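Mandelate racemase/muconate lactonizing enzyme-like protein (Roseovarius sp. TM1035, PDB 3RCY) is of unknown specific function but probably acts on a carboxylate substrate with magnesium, as other enolase-superfamily enzymes of the mandelate racemase/muconate lactonizing type do. Local coordinates at residues Y23-V27 / W38-A44; M74-Y79 / A91-F95; P87-I92 / T264-E268; F95-I100 / L285-I291; A279-A284 / A306-H311. One frame throughout, in Å; residues are numbered along the deposited sequence.

Contact 1 (Y23-V27 / W38-A44); sequences YWILV and WGECYAA
The carboxylate of Glu40 reaches across to Trp24, and OE2 lies 3.5 Å from Trp24 CB. Carboxylate and indole planes are turned 45° apart. CG of Glu40 stands opposite the backbone N (chi1 179°), and the chain beyond is extended. This course carries it past Leu26, and Leu26 CD2 lies 4.0 Å from Glu40 OE1. Both carboxylate oxygens are also held from beyond the hairpin, OE2 by Gly315 N and OE1 by Glu318 N. A water joins OE2 to Ile25 N and Cys41 O. The Trp38 ring meets Leu26 CB with its edge, through CZ3 at 4.1 Å. On the other face of the sheet, Val27 CG1 packs on Cys41 SG at 4.0 Å, and Ile25 CG2 lies near Cys41 CB. Helix 48-63 covers this face, with Ile55 on Ile25 and Cys41. Val27 and Gly39 exchange two backbone hydrogen bonds, Val27 N to Gly39 O at 3.0 Å and Gly39 N to Val27 O at 2.9 Å. At the open end, a second water links Tyr23 OH to Ala43 O. The pair is an antiparallel beta hairpin, part of the three-stranded sheet of the N-terminal capping domain characteristic of the enolase superfamily.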
# COMPACT_ATOMS: atom_id res chain seq x y z
N TYR A 23 36.84 -17.49 20.78
CA TYR A 23 36.53 -18.78 21.38
C TYR A 23 35.29 -19.39 20.74
O TYR A 23 34.45 -18.67 20.18
CB TYR A 23 36.33 -18.67 22.91
CG TYR A 23 35.27 -17.65 23.27
CD1 TYR A 23 33.91 -17.98 23.21
CD2 TYR A 23 35.62 -16.34 23.65
CE1 TYR A 23 32.93 -17.05 23.49
CE2 TYR A 23 34.64 -15.40 23.95
CZ TYR A 23 33.30 -15.76 23.87
OH TYR A 23 32.30 -14.84 24.15
N TRP A 24 35.19 -20.71 20.82
CA TRP A 24 34.02 -21.45 20.35
C TRP A 24 33.39 -22.18 21.52
O TRP A 24 34.10 -22.72 22.37
CB TRP A 24 34.40 -22.45 19.25
CG TRP A 24 35.08 -21.82 18.06
CD1 TRP A 24 34.89 -20.56 17.57
CD2 TRP A 24 36.05 -22.44 17.21
NE1 TRP A 24 35.69 -20.35 16.47
CE2 TRP A 24 36.41 -21.49 16.23
CE3 TRP A 24 36.65 -23.71 17.18
CZ2 TRP A 24 37.34 -21.77 15.22
CZ3 TRP A 24 37.57 -23.98 16.18
CH2 TRP A 24 37.91 -23.01 15.22
N ILE A 25 32.07 -22.20 21.57
CA ILE A 25 31.35 -22.83 22.66
C ILE A 25 30.79 -24.16 22.17
O ILE A 25 29.79 -24.19 21.45
CB ILE A 25 30.21 -21.94 23.23
CG1 ILE A 25 30.79 -20.60 23.73
CG2 ILE A 25 29.48 -22.66 24.37
CD1 ILE A 25 29.72 -19.51 23.95
N LEU A 26 31.45 -25.24 22.56
CA LEU A 26 31.03 -26.58 22.16
C LEU A 26 30.18 -27.21 23.26
O LEU A 26 30.46 -27.02 24.45
CB LEU A 26 32.25 -27.46 21.87
CG LEU A 26 33.33 -26.89 20.94
CD1 LEU A 26 34.48 -27.88 20.81
CD2 LEU A 26 32.76 -26.54 19.56
N VAL A 27 29.14 -27.93 22.86
CA VAL A 27 28.34 -28.71 23.81
C VAL A 27 28.36 -30.19 23.41
O VAL A 27 28.28 -30.53 22.23
CB VAL A 27 26.88 -28.18 23.94
CG1 VAL A 27 26.89 -26.77 24.52
CG2 VAL A 27 26.13 -28.21 22.59
N TRP A 38 27.49 -33.83 19.41
CA TRP A 38 28.19 -32.56 19.56
C TRP A 38 27.45 -31.43 18.85
O TRP A 38 26.89 -31.62 17.77
CB TRP A 38 29.61 -32.66 19.01
CG TRP A 38 30.54 -33.47 19.88
CD1 TRP A 38 30.72 -34.83 19.86
CD2 TRP A 38 31.44 -32.96 20.88
NE1 TRP A 38 31.67 -35.20 20.79
CE2 TRP A 38 32.12 -34.07 21.43
CE3 TRP A 38 31.72 -31.68 21.38
CZ2 TRP A 38 33.08 -33.94 22.44
CZ3 TRP A 38 32.68 -31.55 22.39
CH2 TRP A 38 33.34 -32.67 22.91
N GLY A 39 27.46 -30.27 19.49
CA GLY A 39 26.82 -29.07 18.97
C GLY A 39 27.70 -27.88 19.25
O GLY A 39 28.74 -27.99 19.91
N GLU A 40 27.29 -26.72 18.75
CA GLU A 40 28.05 -25.50 18.95
C GLU A 40 27.11 -24.31 19.12
O GLU A 40 26.20 -24.12 18.32
CB GLU A 40 29.03 -25.28 17.78
CG GLU A 40 29.85 -24.01 17.90
CD GLU A 40 31.06 -23.98 16.97
OE1 GLU A 40 31.31 -24.96 16.23
OE2 GLU A 40 31.76 -22.94 17.00
N CYS A 41 27.31 -23.54 20.19
CA CYS A 41 26.50 -22.35 20.45
C CYS A 41 27.17 -21.11 19.90
O CYS A 41 28.39 -20.97 19.96
CB CYS A 41 26.23 -22.17 21.95
SG CYS A 41 25.36 -23.54 22.71
N TYR A 42 26.36 -20.20 19.36
CA TYR A 42 26.84 -18.94 18.82
C TYR A 42 26.11 -17.83 19.56
O TYR A 42 24.96 -17.49 19.24
CB TYR A 42 26.61 -18.89 17.31
CG TYR A 42 27.41 -17.82 16.58
CD1 TYR A 42 28.79 -17.95 16.43
CD2 TYR A 42 26.78 -16.70 16.05
CE1 TYR A 42 29.53 -16.97 15.76
CE2 TYR A 42 27.51 -15.72 15.38
CZ TYR A 42 28.88 -15.87 15.24
OH TYR A 42 29.61 -14.90 14.58
N ALA A 43 26.76 -17.30 20.59
CA ALA A 43 26.16 -16.31 21.49
C ALA A 43 27.26 -15.61 22.29
O ALA A 43 27.98 -16.25 23.05
CB ALA A 43 25.18 -17.00 22.43
N ALA A 44 27.39 -14.30 22.10
CA ALA A 44 28.43 -13.53 22.78
C ALA A 44 27.97 -12.17 23.29
O ALA A 44 28.79 -11.27 23.46
CB ALA A 44 29.65 -13.38 21.90
O HOH W 1 30.00 -15.88 24.75
O HOH W 2 30.93 -21.12 19.13

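Contact 2 (M74-Y79 / A91-F95)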
# COMPACT_ATOMS: atom_id res chain seq x y z
N MET A 74 10.93 -29.20 22.23
CA MET A 74 12.03 -28.58 22.96
C MET A 74 12.25 -27.13 22.52
O MET A 74 12.49 -26.27 23.36
CB MET A 74 13.31 -29.41 22.87
CG MET A 74 13.19 -30.73 23.64
SD MET A 74 14.74 -31.60 23.81
CE MET A 74 14.87 -32.35 22.19
N PHE A 75 12.12 -26.86 21.22
CA PHE A 75 12.14 -25.48 20.76
C PHE A 75 11.05 -24.64 21.43
O PHE A 75 11.34 -23.57 21.99
CB PHE A 75 12.08 -25.35 19.23
CG PHE A 75 12.05 -23.91 18.76
CD1 PHE A 75 13.23 -23.20 18.59
CD2 PHE A 75 10.83 -23.26 18.54
CE1 PHE A 75 13.21 -21.85 18.19
CE2 PHE A 75 10.79 -21.93 18.15
CZ PHE A 75 11.98 -21.22 17.96
N ARG A 76 9.81 -25.12 21.40
CA ARG A 76 8.70 -24.38 22.02
C ARG A 76 8.93 -24.09 23.50
O ARG A 76 8.61 -23.00 23.98
CB ARG A 76 7.35 -25.11 21.86
CG ARG A 76 6.81 -25.24 20.42
CD ARG A 76 6.82 -23.93 19.62
NE ARG A 76 6.12 -22.83 20.31
CZ ARG A 76 5.89 -21.64 19.78
NH1 ARG A 76 6.30 -21.36 18.54
NH2 ARG A 76 5.25 -20.71 20.50
N ARG A 77 9.46 -25.07 24.23
CA ARG A 77 9.76 -24.90 25.65
C ARG A 77 10.74 -23.76 25.89
O ARG A 77 10.49 -22.90 26.73
CB ARG A 77 10.34 -26.19 26.24
CG ARG A 77 9.35 -27.29 26.49
CD ARG A 77 10.09 -28.51 26.99
NE ARG A 77 9.20 -29.62 27.29
CZ ARG A 77 9.59 -30.90 27.36
NH1 ARG A 77 10.85 -31.24 27.13
NH2 ARG A 77 8.70 -31.84 27.65
N VAL A 78 11.86 -23.77 25.17
CA VAL A 78 12.90 -22.75 25.37
C VAL A 78 12.42 -21.38 24.86
O VAL A 78 12.59 -20.37 25.53
CB VAL A 78 14.25 -23.13 24.69
CG1 VAL A 78 15.31 -22.08 24.97
CG2 VAL A 78 14.72 -24.49 25.20
N TYR A 79 11.79 -21.39 23.69
CA TYR A 79 11.23 -20.17 23.08
C TYR A 79 10.22 -19.48 23.99
O TYR A 79 10.16 -18.24 24.02
CB TYR A 79 10.57 -20.53 21.75
CG TYR A 79 10.11 -19.35 20.92
CD1 TYR A 79 11.03 -18.51 20.30
CD2 TYR A 79 8.75 -19.11 20.72
CE1 TYR A 79 10.61 -17.44 19.51
CE2 TYR A 79 8.32 -18.04 19.92
CZ TYR A 79 9.27 -17.22 19.33
OH TYR A 79 8.87 -16.17 18.53
N ALA A 91 19.20 -17.00 25.08
CA ALA A 91 18.62 -18.31 25.39
C ALA A 91 18.51 -19.23 24.17
O ALA A 91 18.71 -20.44 24.27
CB ALA A 91 17.26 -18.16 26.06
N ILE A 92 18.18 -18.65 23.02
CA ILE A 92 18.06 -19.43 21.78
C ILE A 92 19.45 -19.81 21.25
O ILE A 92 19.63 -20.88 20.67
CB ILE A 92 17.18 -18.70 20.72
CG1 ILE A 92 15.74 -18.52 21.23
CG2 ILE A 92 17.18 -19.44 19.39
CD1 ILE A 92 14.96 -19.83 21.49
N GLY A 93 20.44 -18.94 21.49
CA GLY A 93 21.84 -19.31 21.23
C GLY A 93 22.23 -20.56 21.99
O GLY A 93 22.86 -21.48 21.44
N ALA A 94 21.85 -20.60 23.27
CA ALA A 94 22.06 -21.79 24.10
C ALA A 94 21.34 -23.00 23.51
O ALA A 94 21.97 -24.04 23.26
CB ALA A 94 21.61 -21.52 25.54
N PHE A 95 20.03 -22.88 23.29
CA PHE A 95 19.26 -23.97 22.70
C PHE A 95 19.85 -24.50 21.38
O PHE A 95 19.90 -25.71 21.18
CB PHE A 95 17.79 -23.59 22.47
CG PHE A 95 17.01 -24.66 21.73
CD1 PHE A 95 16.68 -25.86 22.36
CD2 PHE A 95 16.65 -24.49 20.39
CE1 PHE A 95 15.98 -26.87 21.67
CE2 PHE A 95 15.95 -25.49 19.70
CZ PHE A 95 15.62 -26.68 20.35
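This is apolar packing between two antiparallel helices of the N-terminal domain, helix 71-80 and the start of helix 89-110. The axes of the short segments run at 155° and come within 10.1 Å. No hydrogen bond crosses between them, so the contact rests on side-chain fit. Phe95 provides much of it. Its ring is directed at helix 71-80 by a first torsion of 174°, which sets CG opposite the backbone N. Its CD1 meets Val78 CG2 at 3.7 Å. Farther out, CE1 touches Met74 CB at 3.9 Å, and CZ comes close to the backbone of Phe75. The two phenylalanine rings meet obliquely, with planes at 65°. Phe95 CE2 sits at the edge of the Phe75 ring, 3.7 Å from CD1. Tyr79 CB lies over one face of that same Phe75 ring, toward its rim. Val78 points at the facing helix and divides its branches: CG2 takes the Phe95 ring, while CG1 lies 3.8 Å from Phe95 CB. Ile92 CD1 touches Val78, Phe75 and Tyr79, 4.2 Å from Val78 CG1. The phenol OH of Tyr79 bonds to Asp241 of a second subunit. Val58 and His62 of helix 48-63 also touch Val78. The arrangement belongs to the helical part of the alpha+beta capping domain found in this superfamily.

Contact 3 (P87-I92 / T264-E268). With RIB (alpha-D-ribofuranose), chain L; RIB (alpha-D-ribofuranose), chain M.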
# COMPACT_ATOMS: atom_id res chain seq x y z
N PRO A 87 11.70 -14.12 20.39
CA PRO A 87 13.10 -14.53 20.34
C PRO A 87 13.96 -13.92 21.45
O PRO A 87 13.99 -12.71 21.60
CB PRO A 87 13.57 -14.04 18.96
CG PRO A 87 12.32 -13.93 18.15
CD PRO A 87 11.28 -13.46 19.13
N ASP A 88 14.63 -14.77 22.22
CA ASP A 88 15.65 -14.33 23.18
C ASP A 88 17.01 -14.71 22.60
O ASP A 88 17.36 -15.88 22.55
CB ASP A 88 15.44 -15.00 24.55
CG ASP A 88 16.45 -14.53 25.60
OD1 ASP A 88 17.65 -14.40 25.30
OD2 ASP A 88 16.03 -14.29 26.76
N LEU A 89 17.77 -13.71 22.17
CA LEU A 89 19.03 -13.95 21.46
C LEU A 89 19.97 -14.88 22.24
O LEU A 89 20.58 -15.79 21.66
CB LEU A 89 19.72 -12.62 21.14
CG LEU A 89 20.96 -12.69 20.24
CD1 LEU A 89 20.59 -13.11 18.81
CD2 LEU A 89 21.67 -11.35 20.25
N THR A 90 20.06 -14.68 23.55
CA THR A 90 20.97 -15.45 24.39
C THR A 90 20.46 -16.87 24.67
O THR A 90 21.22 -17.85 24.51
CB THR A 90 21.28 -14.68 25.70
OG1 THR A 90 22.21 -13.63 25.41
CG2 THR A 90 21.89 -15.59 26.77
N ALA A 91 19.20 -17.00 25.08
CA ALA A 91 18.62 -18.31 25.39
C ALA A 91 18.51 -19.23 24.17
O ALA A 91 18.71 -20.44 24.27
CB ALA A 91 17.26 -18.16 26.06
N ILE A 92 18.18 -18.65 23.02
CA ILE A 92 18.06 -19.43 21.78
C ILE A 92 19.45 -19.81 21.25
O ILE A 92 19.63 -20.88 20.67
CB ILE A 92 17.18 -18.70 20.72
CG1 ILE A 92 15.74 -18.52 21.23
CG2 ILE A 92 17.18 -19.44 19.39
CD1 ILE A 92 14.96 -19.83 21.49
N THR A 264 17.55 -14.25 14.74
CA THR A 264 17.24 -15.51 15.38
C THR A 264 15.78 -15.92 15.28
O THR A 264 14.88 -15.10 15.52
CB THR A 264 17.72 -15.53 16.86
OG1 THR A 264 17.48 -16.83 17.41
CG2 THR A 264 17.01 -14.47 17.69
N THR A 265 15.58 -17.20 14.98
CA THR A 265 14.26 -17.86 14.78
C THR A 265 13.53 -17.36 13.54
O THR A 265 13.80 -16.27 13.03
CB THR A 265 13.27 -17.76 15.98
OG1 THR A 265 12.57 -16.51 15.93
CG2 THR A 265 13.95 -17.95 17.36
N LYS A 266 12.59 -18.18 13.07
CA LYS A 266 11.72 -17.83 11.95
C LYS A 266 10.91 -16.55 12.21
O LYS A 266 10.53 -15.88 11.26
CB LYS A 266 10.79 -19.00 11.61
CG LYS A 266 9.79 -19.38 12.71
CD LYS A 266 9.27 -20.80 12.51
CE LYS A 266 8.52 -21.31 13.75
NZ LYS A 266 9.36 -21.42 14.99
N ALA A 267 10.64 -16.23 13.48
CA ALA A 267 9.91 -14.98 13.80
C ALA A 267 10.65 -13.73 13.33
O ALA A 267 10.04 -12.69 13.12
CB ALA A 267 9.62 -14.89 15.31
N GLU A 268 11.97 -13.83 13.16
CA GLU A 268 12.77 -12.71 12.66
C GLU A 268 13.09 -12.83 11.18
O GLU A 268 13.17 -11.82 10.48
CB GLU A 268 14.06 -12.55 13.47
CG GLU A 268 13.78 -11.99 14.86
CD GLU A 268 15.02 -11.74 15.71
OE1 GLU A 268 16.17 -11.89 15.23
OE2 GLU A 268 14.84 -11.37 16.89
O5 RIB L . 9.62 -11.55 15.70
C5 RIB L . 9.89 -10.23 15.24
C4 RIB L . 10.26 -9.38 16.44
O4 RIB L . 9.22 -8.43 16.68
C3 RIB L . 10.38 -10.25 17.67
O3 RIB L . 11.75 -10.23 18.13
C2 RIB L . 9.37 -9.71 18.66
O2 RIB L . 9.96 -9.41 19.92
C1 RIB L . 8.84 -8.41 18.06
O1 RIB L . 7.41 -8.28 18.19
O5 RIB M . 13.66 -4.83 16.35
C5 RIB M . 13.04 -5.62 15.33
C4 RIB M . 13.82 -6.92 15.21
O4 RIB M . 13.74 -7.43 13.88
C3 RIB M . 15.30 -6.70 15.47
O3 RIB M . 15.62 -7.06 16.80
C2 RIB M . 16.01 -7.63 14.53
O2 RIB M . 16.39 -8.81 15.24
C1 RIB M . 14.98 -7.99 13.47
O1 RIB M . 15.40 -7.46 12.20
O HOH W 3 19.42 -16.65 19.33
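Parts of two neighbouring ribose pockets are formed here, where Pro87 of the N-terminal domain meets Thr264, Thr265, Ala267 and Glu268 of the barrel domain. The Pro87 ring lies across the Thr265 side chain at about a right angle, with CG 3.4 Å from OG1. Its CB meets Glu268 OE2 at 3.6 Å. One ribose packs its O3 against Pro87 CD and gives a hydrogen bond from O5 to Ala267 O, 2.9 Å long. The second ribose makes a weak bond from O2 to Glu268 OE1. That same OE1 takes Thr264 N at 2.8 Å, from above the carboxylate plane. Glu268 OE2 forms a salt bridge with Arg86 of a second subunit. Thr264 turns OG1 opposite its backbone N (chi1 -176°), close to Ile92 CG2 at 3.3 Å. This hydroxyl bonds to Arg287 O, and a water joins it to Leu89 O. The methyl CG2 of Thr264 packs on Pro87 CB and Leu89 CD1. Two helices begin here, each with an N-cap: Asp88 OD1 accepts from Ala91 N, and Thr265 OG1 accepts weakly from Ala267 N. Helix 89-110 thus starts beside the start of helix 266-274, with helix 71-80 packed on both segments through Tyr79 and Phe75.

Contact 4 (F95-I100 / L285-I291)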
# COMPACT_ATOMS: atom_id res chain seq x y z
N PHE A 95 20.03 -22.88 23.29
CA PHE A 95 19.26 -23.97 22.70
C PHE A 95 19.85 -24.50 21.38
O PHE A 95 19.90 -25.71 21.18
CB PHE A 95 17.79 -23.59 22.47
CG PHE A 95 17.01 -24.66 21.73
CD1 PHE A 95 16.68 -25.86 22.36
CD2 PHE A 95 16.65 -24.49 20.39
CE1 PHE A 95 15.98 -26.87 21.67
CE2 PHE A 95 15.95 -25.49 19.70
CZ PHE A 95 15.62 -26.68 20.35
N SER A 96 20.24 -23.59 20.49
CA SER A 96 20.67 -23.98 19.13
C SER A 96 21.81 -25.00 19.13
O SER A 96 21.77 -26.00 18.40
CB SER A 96 21.08 -22.76 18.31
OG SER A 96 20.04 -21.80 18.23
N GLY A 97 22.83 -24.74 19.94
CA GLY A 97 23.95 -25.66 20.09
C GLY A 97 23.51 -27.01 20.61
O GLY A 97 23.98 -28.04 20.13
N LEU A 98 22.61 -27.00 21.59
CA LEU A 98 22.07 -28.23 22.17
C LEU A 98 21.23 -29.01 21.15
O LEU A 98 21.27 -30.24 21.10
CB LEU A 98 21.25 -27.90 23.42
CG LEU A 98 22.00 -27.18 24.55
CD1 LEU A 98 21.05 -26.53 25.56
CD2 LEU A 98 22.97 -28.13 25.26
N GLU A 99 20.48 -28.27 20.32
CA GLU A 99 19.65 -28.88 19.26
C GLU A 99 20.52 -29.56 18.19
O GLU A 99 20.19 -30.65 17.70
CB GLU A 99 18.73 -27.81 18.64
CG GLU A 99 17.66 -28.36 17.68
CD GLU A 99 18.02 -28.25 16.20
OE1 GLU A 99 19.23 -28.12 15.86
OE2 GLU A 99 17.08 -28.33 15.35
N ILE A 100 21.64 -28.93 17.84
CA ILE A 100 22.59 -29.52 16.89
C ILE A 100 23.15 -30.85 17.44
O ILE A 100 23.26 -31.83 16.69
CB ILE A 100 23.72 -28.53 16.51
CG1 ILE A 100 23.16 -27.38 15.67
CG2 ILE A 100 24.84 -29.26 15.74
CD1 ILE A 100 24.05 -26.12 15.63
N LEU A 285 23.43 -21.15 12.43
CA LEU A 285 22.62 -22.23 13.02
C LEU A 285 22.79 -22.37 14.54
O LEU A 285 21.85 -22.75 15.24
CB LEU A 285 22.88 -23.57 12.33
CG LEU A 285 22.00 -23.86 11.10
CD1 LEU A 285 22.23 -22.85 9.97
CD2 LEU A 285 22.24 -25.27 10.58
N GLY A 286 23.99 -22.06 15.02
CA GLY A 286 24.28 -22.05 16.47
C GLY A 286 23.65 -20.89 17.22
O GLY A 286 23.70 -20.83 18.44
N ARG A 287 23.07 -19.95 16.47
CA ARG A 287 22.37 -18.82 17.05
C ARG A 287 20.87 -18.86 16.77
O ARG A 287 20.06 -18.55 17.65
CB ARG A 287 22.93 -17.50 16.49
CG ARG A 287 21.99 -16.30 16.67
CD ARG A 287 22.68 -15.00 16.33
NE ARG A 287 23.49 -14.50 17.45
CZ ARG A 287 24.57 -13.75 17.30
NH1 ARG A 287 25.00 -13.42 16.09
NH2 ARG A 287 25.23 -13.32 18.37
N ALA A 288 20.51 -19.24 15.55
CA ALA A 288 19.19 -18.92 15.02
C ALA A 288 18.08 -19.88 15.40
O ALA A 288 16.93 -19.69 15.00
CB ALA A 288 19.26 -18.75 13.48
N GLY A 289 18.41 -20.92 16.17
CA GLY A 289 17.41 -21.88 16.63
C GLY A 289 17.72 -23.33 16.26
O GLY A 289 16.93 -24.23 16.58
N GLY A 290 18.84 -23.54 15.59
CA GLY A 290 19.29 -24.87 15.19
C GLY A 290 18.83 -25.32 13.81
O GLY A 290 18.25 -24.54 13.04
N ILE A 291 19.07 -26.60 13.52
CA ILE A 291 18.88 -27.16 12.18
C ILE A 291 17.41 -27.17 11.74
O ILE A 291 17.09 -26.73 10.64
CB ILE A 291 19.51 -28.59 12.06
CG1 ILE A 291 21.03 -28.52 12.24
CG2 ILE A 291 19.14 -29.26 10.71
CD1 ILE A 291 21.70 -29.87 12.52
O HOH W 4 15.43 -26.30 15.80
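Glu99 of helix 89-110 reaches the backbone of Gly290 and Ile291. Its CB lies over one face of the Phe95 ring, toward the rim and within its own helix. The chain bends at chi2 (-98°), which brings the carboxylate to these two residues. CD is 3.7 Å from Gly290 CA. At the tip, OE1 accepts from Ile291 N at 2.8 Å, on the syn side and 32° out of the carboxylate plane. Glu99 OE1 also lies 3.3 Å from Gly290 CA. OE2 takes Trp292 N, and a water carries it on to Gly289 O. The carboxylate thus meets two amides at the beginning of helix 290-302, which would probably stabilise its negative charge. An alanine at this position would remove both carboxylate oxygens and is likely to leave Ile291 N and Trp292 N without these acceptors. Ser96 sits one helical turn earlier. Its CB touches Leu285 O at 3.2 Å and Gly286 O at 3.3 Å. Its OG accepts a weak bond from Gly289 N and also bonds to Ile92 O. Ile100 closes the far end, crossing Ile291 at about a right angle with the two CG1 atoms 4.2 Å apart. Helix 89-110 therefore lies against the weakly bonded helix 285-288 and the first residues of helix 290-302, while Ala321 of helix 316-327 touches both isoleucines.

Contact 5 (A279-A284 / A306-H311); sequences AILQPA and AQMAPH
The two segments run side by side in parallel, and four backbone hydrogen bonds join them. Gln307 N gives to Ala279 O, Leu281 N to Gln307 O, Ala309 N to Leu281 O, and His311 N to Pro283 O. Ala309 N to Leu281 O is the shortest, at 2.8 Å. The last donor stands 40° above the carbonyl plane of Pro283. On one face, Met308 folds back along its neighbour, bent at both chi2 (-61°) and chi3 (-66°). SD comes to 3.8 Å from Leu281 CB, the two side chains meeting at a slant. The terminal CE presses on the Pro283 ring, 3.6 Å from CD. Trading Met308 for an alanine would remove SD and CE, and would probably open a gap against Leu281, Pro283 and Val297 of helix 290-302. Ile280 CG2 meets Ala309 CB at 3.8 Å on the other face. Farther on, Gln282 CB and CG pass close to Ala309 O, which a water links weakly to Gln282 NE2. That NE2 bonds to Glu235, a ligand of the magnesium ion. Ala284 CB lies 3.8 Å from His311 ND1, and the His311 side chain is about 4 Å from the metal. Helix 290-302 connects the two strands, giving a beta-alpha-beta crossover of the modified TIM barrel of the enolase superfamily, with the metal site at the C-terminal ends of its strands.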
# COMPACT_ATOMS: atom_id res chain seq x y z
N ALA A 279 17.44 -10.94 -0.07
CA ALA A 279 17.22 -12.01 -1.03
C ALA A 279 17.96 -13.28 -0.62
O ALA A 279 17.66 -14.37 -1.09
CB ALA A 279 17.68 -11.57 -2.41
N ILE A 280 18.95 -13.12 0.26
CA ILE A 280 19.82 -14.22 0.68
C ILE A 280 19.90 -14.24 2.21
O ILE A 280 20.25 -13.24 2.83
CB ILE A 280 21.23 -14.09 0.05
CG1 ILE A 280 21.13 -14.24 -1.49
CG2 ILE A 280 22.22 -15.11 0.65
CD1 ILE A 280 22.26 -13.54 -2.28
N LEU A 281 19.55 -15.38 2.81
CA LEU A 281 19.49 -15.49 4.27
C LEU A 281 20.70 -16.23 4.81
O LEU A 281 21.03 -17.31 4.33
CB LEU A 281 18.19 -16.18 4.73
CG LEU A 281 16.87 -15.56 4.24
CD1 LEU A 281 15.66 -16.32 4.80
CD2 LEU A 281 16.76 -14.05 4.55
N GLN A 282 21.34 -15.64 5.82
CA GLN A 282 22.60 -16.15 6.35
C GLN A 282 22.53 -16.46 7.85
O GLN A 282 23.28 -15.87 8.64
CB GLN A 282 23.72 -15.15 6.07
CG GLN A 282 23.84 -14.72 4.61
CD GLN A 282 24.75 -13.53 4.43
OE1 GLN A 282 24.54 -12.47 5.03
NE2 GLN A 282 25.78 -13.69 3.60
N PRO A 283 21.62 -17.37 8.25
CA PRO A 283 21.55 -17.62 9.68
C PRO A 283 22.81 -18.32 10.17
O PRO A 283 23.45 -19.07 9.41
CB PRO A 283 20.37 -18.57 9.82
CG PRO A 283 20.40 -19.37 8.51
CD PRO A 283 20.83 -18.34 7.47
N ALA A 284 23.20 -18.01 11.40
CA ALA A 284 24.16 -18.85 12.10
C ALA A 284 23.33 -19.89 12.85
O ALA A 284 22.61 -19.55 13.79
CB ALA A 284 24.98 -18.00 13.07
N ALA A 306 13.99 -17.19 -2.87
CA ALA A 306 15.15 -16.68 -2.14
C ALA A 306 16.00 -17.88 -1.72
O ALA A 306 15.53 -19.02 -1.75
CB ALA A 306 14.70 -15.89 -0.93
N GLN A 307 17.25 -17.63 -1.34
CA GLN A 307 18.20 -18.70 -1.04
C GLN A 307 18.88 -18.58 0.32
O GLN A 307 18.92 -17.51 0.92
CB GLN A 307 19.26 -18.81 -2.13
CG GLN A 307 18.68 -19.23 -3.48
CD GLN A 307 19.72 -19.74 -4.43
OE1 GLN A 307 20.71 -19.06 -4.72
NE2 GLN A 307 19.50 -20.94 -4.94
N MET A 308 19.42 -19.71 0.79
CA MET A 308 20.15 -19.76 2.04
C MET A 308 21.67 -19.76 1.79
O MET A 308 22.16 -20.38 0.83
CB MET A 308 19.76 -21.02 2.84
CG MET A 308 18.25 -21.20 3.06
SD MET A 308 17.44 -19.86 3.96
CE MET A 308 18.19 -20.00 5.59
N ALA A 309 22.39 -19.06 2.65
CA ALA A 309 23.85 -19.13 2.66
C ALA A 309 24.31 -19.16 4.12
O ALA A 309 24.60 -18.11 4.69
CB ALA A 309 24.46 -17.95 1.89
N PRO A 310 24.34 -20.36 4.74
CA PRO A 310 24.62 -20.52 6.17
C PRO A 310 25.91 -19.80 6.61
O PRO A 310 26.96 -19.97 5.99
CB PRO A 310 24.77 -22.04 6.34
CG PRO A 310 23.93 -22.61 5.23
CD PRO A 310 24.13 -21.66 4.08
N HIS A 311 25.79 -19.00 7.66
CA HIS A 311 26.90 -18.23 8.21
C HIS A 311 27.91 -19.12 8.91
O HIS A 311 27.53 -20.08 9.58
CB HIS A 311 26.36 -17.21 9.23
CG HIS A 311 27.42 -16.37 9.86
ND1 HIS A 311 27.96 -16.64 11.10
CD2 HIS A 311 28.06 -15.25 9.42
CE1 HIS A 311 28.86 -15.73 11.41
NE2 HIS A 311 28.94 -14.87 10.40
O HOH W 5 26.87 -16.53 4.23

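How the contacts relate
From the N terminus, contact 1 closes first, as a hairpin in the N-terminal domain. Contact 2 follows and pairs two helices of the same domain. It touches contact 1 where Cys41 packs on Gly93 and Ala94. Contacts 3 and 4 make long closures, from helix 89-110 to the barrel domain, and their segments alternate along the chain. Contact 3 shares Ala91 and Ile92 with contact 2, and contact 4 shares Phe95 with it. Contact 5 lies within the barrel and crosses contact 4, since 285-291 falls between its two segments. Tyr42 connects the hairpin to contacts 4 and 5. Helix 89-110 takes part in contacts 2, 3 and 4 and likewise joins cap to barrel.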